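Local coordinates for protein glutathione S-transferase (Ceriporiopsis subvermispora, PDB 6J3E) that probably transfers glutathione to electrophilic substrates as a serine-type glutathione S-transferase of a white-rot fungus, at residues Arg28-Phe33 / Val204-Ile209. Sequence-based numbering, arbitrary orientation.
Sequences RYTLNF and VSYADI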
ATOM      1  N   ARG A  28       5.657 -16.985  13.196  1.00 50.23           N
ATOM      2  CA  ARG A  28       6.102 -18.373  13.168  1.00 53.49           C
ATOM      3  C   ARG A  28       6.883 -18.658  11.887  1.00 60.34           C
ATOM      4  O   ARG A  28       8.003 -19.185  11.931  1.00 59.25           O
ATOM      5  CB  ARG A  28       4.909 -19.325  13.306  1.00 54.34           C
ATOM      6  CG  ARG A  28       5.307 -20.800  13.391  1.00 58.07           C
ATOM      7  CD  ARG A  28       4.121 -21.736  13.633  1.00 58.41           C
ATOM      8  NE  ARG A  28       3.470 -21.514  14.919  1.00 62.77           N
ATOM      9  CZ  ARG A  28       3.905 -21.994  16.086  1.00 63.42           C
ATOM     10  NH1 ARG A  28       5.012 -22.721  16.155  1.00 60.30           N
ATOM     11  NH2 ARG A  28       3.224 -21.741  17.196  1.00 63.36           N
ATOM     12  N   TYR A  29       6.309 -18.307  10.732  1.00 56.87           N
ATOM     13  CA  TYR A  29       7.039 -18.445   9.478  1.00 57.85           C
ATOM     14  C   TYR A  29       8.416 -17.795   9.579  1.00 59.43           C
ATOM     15  O   TYR A  29       9.428 -18.400   9.204  1.00 58.34           O
ATOM     16  CB  TYR A  29       6.238 -17.825   8.326  1.00 55.14           C
ATOM     17  CG  TYR A  29       5.292 -18.763   7.589  1.00 58.60           C
ATOM     18  CD1 TYR A  29       5.709 -20.025   7.166  1.00 62.43           C
ATOM     19  CD2 TYR A  29       3.996 -18.372   7.283  1.00 53.70           C
ATOM     20  CE1 TYR A  29       4.854 -20.873   6.470  1.00 58.13           C
ATOM     21  CE2 TYR A  29       3.137 -19.210   6.596  1.00 59.05           C
ATOM     22  CZ  TYR A  29       3.564 -20.461   6.188  1.00 61.46           C
ATOM     23  OH  TYR A  29       2.688 -21.296   5.502  1.00 59.78           O
ATOM     24  N   THR A  30       8.478 -16.577  10.133  1.00 59.13           N
ATOM     25  CA  THR A  30       9.746 -15.852  10.183  1.00 61.38           C
ATOM     26  C   THR A  30      10.774 -16.577  11.058  1.00 63.21           C
ATOM     27  O   THR A  30      11.944 -16.711  10.666  1.00 62.53           O
ATOM     28  CB  THR A  30       9.508 -14.413  10.661  1.00 58.17           C
ATOM     29  OG1 THR A  30       8.499 -13.801   9.842  1.00 56.17           O
ATOM     30  CG2 THR A  30      10.779 -13.581  10.533  1.00 49.26           C
ATOM     31  N   LEU A  31      10.355 -17.086  12.227  1.00 59.68           N
ATOM     32  CA  LEU A  31      11.288 -17.821  13.084  1.00 61.47           C
ATOM     33  C   LEU A  31      11.716 -19.148  12.454  1.00 61.57           C
ATOM     34  O   LEU A  31      12.861 -19.572  12.631  1.00 59.89           O
ATOM     35  CB  LEU A  31      10.663 -18.053  14.460  1.00 61.85           C
ATOM     36  CG  LEU A  31      10.454 -16.827  15.354  1.00 58.11           C
ATOM     37  CD1 LEU A  31       9.450 -17.159  16.430  1.00 59.77           C
ATOM     38  CD2 LEU A  31      11.752 -16.372  15.991  1.00 56.99           C
ATOM     39  N   ASN A  32      10.821 -19.804  11.703  1.00 65.35           N
ATOM     40  CA  ASN A  32      11.177 -21.041  11.006  1.00 58.58           C
ATOM     41  C   ASN A  32      12.139 -20.771   9.850  1.00 63.29           C
ATOM     42  O   ASN A  32      13.101 -21.518   9.647  1.00 68.02           O
ATOM     43  CB  ASN A  32       9.912 -21.744  10.501  1.00 56.12           C
ATOM     44  CG  ASN A  32       9.064 -22.324  11.633  1.00 61.36           C
ATOM     45  OD1 ASN A  32       9.472 -22.317  12.802  1.00 62.52           O
ATOM     46  ND2 ASN A  32       7.890 -22.846  11.290  1.00 58.32           N
ATOM     47  N   PHE A  33      11.900 -19.707   9.081  1.00 62.35           N
ATOM     48  CA  PHE A  33      12.747 -19.420   7.929  1.00 59.84           C
ATOM     49  C   PHE A  33      14.101 -18.879   8.354  1.00 60.84           C
ATOM     50  O   PHE A  33      15.115 -19.154   7.703  1.00 59.95           O
ATOM     51  CB  PHE A  33      12.052 -18.427   7.001  1.00 64.52           C
ATOM     52  CG  PHE A  33      12.937 -17.885   5.906  1.00 58.44           C
ATOM     53  CD1 PHE A  33      13.108 -18.591   4.718  1.00 59.47           C
ATOM     54  CD2 PHE A  33      13.580 -16.670   6.062  1.00 58.04           C
ATOM     55  CE1 PHE A  33      13.909 -18.098   3.704  1.00 57.96           C
ATOM     56  CE2 PHE A  33      14.386 -16.166   5.068  1.00 61.28           C
ATOM     57  CZ  PHE A  33      14.551 -16.883   3.876  1.00 61.83           C
ATOM     58  N   VAL A 204      13.590 -14.543  -0.564  1.00 61.13           N
ATOM     59  CA  VAL A 204      12.445 -14.391   0.326  1.00 58.60           C
ATOM     60  C   VAL A 204      12.562 -13.096   1.119  1.00 59.06           C
ATOM     61  O   VAL A 204      13.647 -12.714   1.574  1.00 61.26           O
ATOM     62  CB  VAL A 204      12.353 -15.600   1.266  1.00 54.55           C
ATOM     63  CG1 VAL A 204      11.533 -15.261   2.502  1.00 55.80           C
ATOM     64  CG2 VAL A 204      11.768 -16.759   0.532  1.00 54.53           C
ATOM     65  N   SER A 205      11.437 -12.415   1.294  1.00 57.97           N
ATOM     66  CA  SER A 205      11.370 -11.190   2.071  1.00 56.77           C
ATOM     67  C   SER A 205      10.196 -11.296   3.030  1.00 54.04           C
ATOM     68  O   SER A 205       9.360 -12.200   2.916  1.00 53.70           O
ATOM     69  CB  SER A 205      11.206  -9.977   1.155  1.00 57.45           C
ATOM     70  OG  SER A 205      10.089 -10.186   0.314  1.00 53.53           O
ATOM     71  N   TYR A 206      10.116 -10.353   3.975  1.00 52.48           N
ATOM     72  CA  TYR A 206       8.976 -10.373   4.896  1.00 55.58           C
ATOM     73  C   TYR A 206       7.661 -10.164   4.163  1.00 51.33           C
ATOM     74  O   TYR A 206       6.616 -10.583   4.668  1.00 54.30           O
ATOM     75  CB  TYR A 206       9.133  -9.327   6.021  1.00 59.57           C
ATOM     76  CG  TYR A 206       7.958  -9.264   7.006  1.00 52.33           C
ATOM     77  CD1 TYR A 206       7.762 -10.253   7.972  1.00 51.23           C
ATOM     78  CD2 TYR A 206       7.050  -8.213   6.969  1.00 51.99           C
ATOM     79  CE1 TYR A 206       6.677 -10.193   8.873  1.00 50.16           C
ATOM     80  CE2 TYR A 206       5.951  -8.153   7.858  1.00 50.40           C
ATOM     81  CZ  TYR A 206       5.782  -9.137   8.805  1.00 50.78           C
ATOM     82  OH  TYR A 206       4.699  -9.069   9.657  1.00 49.43           O
ATOM     83  N   ALA A 207       7.690  -9.562   2.966  1.00 54.34           N
ATOM     84  CA  ALA A 207       6.441  -9.336   2.237  1.00 54.64           C
ATOM     85  C   ALA A 207       5.838 -10.653   1.765  1.00 49.19           C
ATOM     86  O   ALA A 207       4.614 -10.822   1.777  1.00 50.37           O
ATOM     87  CB  ALA A 207       6.669  -8.384   1.060  1.00 48.21           C
ATOM     88  N   ASP A 208       6.693 -11.587   1.348  1.00 49.68           N
ATOM     89  CA  ASP A 208       6.266 -12.938   1.021  1.00 49.96           C
ATOM     90  C   ASP A 208       5.712 -13.635   2.247  1.00 50.26           C
ATOM     91  O   ASP A 208       4.700 -14.340   2.165  1.00 48.82           O
ATOM     92  CB  ASP A 208       7.446 -13.744   0.466  1.00 47.70           C
ATOM     93  CG  ASP A 208       8.254 -12.973  -0.559  1.00 56.46           C
ATOM     94  OD1 ASP A 208       7.657 -12.400  -1.506  1.00 57.81           O
ATOM     95  OD2 ASP A 208       9.495 -12.930  -0.404  1.00 60.80           O
ATOM     96  N   ILE A 209       6.391 -13.477   3.382  1.00 52.73           N
ATOM     97  CA  ILE A 209       5.956 -14.121   4.612  1.00 51.96           C
ATOM     98  C   ILE A 209       4.595 -13.592   5.007  1.00 49.14           C
ATOM     99  O   ILE A 209       3.726 -14.344   5.464  1.00 48.46           O
ATOM    100  CB  ILE A 209       7.010 -13.908   5.717  1.00 49.55           C
ATOM    101  CG1 ILE A 209       8.321 -14.565   5.310  1.00 47.91           C
ATOM    102  CG2 ILE A 209       6.527 -14.451   7.061  1.00 51.64           C
ATOM    103  CD1 ILE A 209       9.474 -14.274   6.238  1.00 54.31           C
TER
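Y29 and I209 bring the two backbones nearest, with their CA atoms 6.6 Å apart. From there the chains diverge, and the CA atoms of F33 and V204 are 9.1 Å apart. Segment 28-33 is wholly helical. In 204-209 a short loop runs into a helix, with S205 at the N-cap position. The N-H of S205 donates to D208 OD2 (2.6 Å, N-H...O angle 154°), a bond from the N-cap N-H to the side chain three residues on, as in one half of a capping box. No hydrogen bond joins the two segments, and mostly apolar groups carry the contact.

I209 is the residue most buried by the other segment. Its CG2, anti to the backbone N, lies 3.6 Å from Y29 CB and also meets T30 OG1. The T30 and I209 side chains cross at about a right angle. T30 OG1 also approaches the edge of the Y206 ring, but its hydrogen bond goes to the backbone O of K26, one turn earlier.

F33 and V204 meet tip to tip. CG of F33 is anti to the backbone N (chi1 170°), which sends the ring out to V204. V204 CG1 sits over one face in a CH-pi contact, 3.9 Å from the F33 ring centroid and displaced toward the rim. V204 CB touches F33 CZ at 3.6 Å. An alanine in place of F33 would probably open a gap beside V204 and deprive its CG1 of the ring face.

The contact joins helix 22-34 of the thioredoxin-like N-terminal domain to the start of helix 206-222 in the helical C-terminal domain. Y206 OH and S86 OG share a hydrogen bond, and S86 binds glutathione in another structure of this protein, which places this buried interface beside the glutathione site. L93 of helix 86-96 packs on T30, while helix 235-247 contributes L244 against Y29 and F247 against V204 and I209.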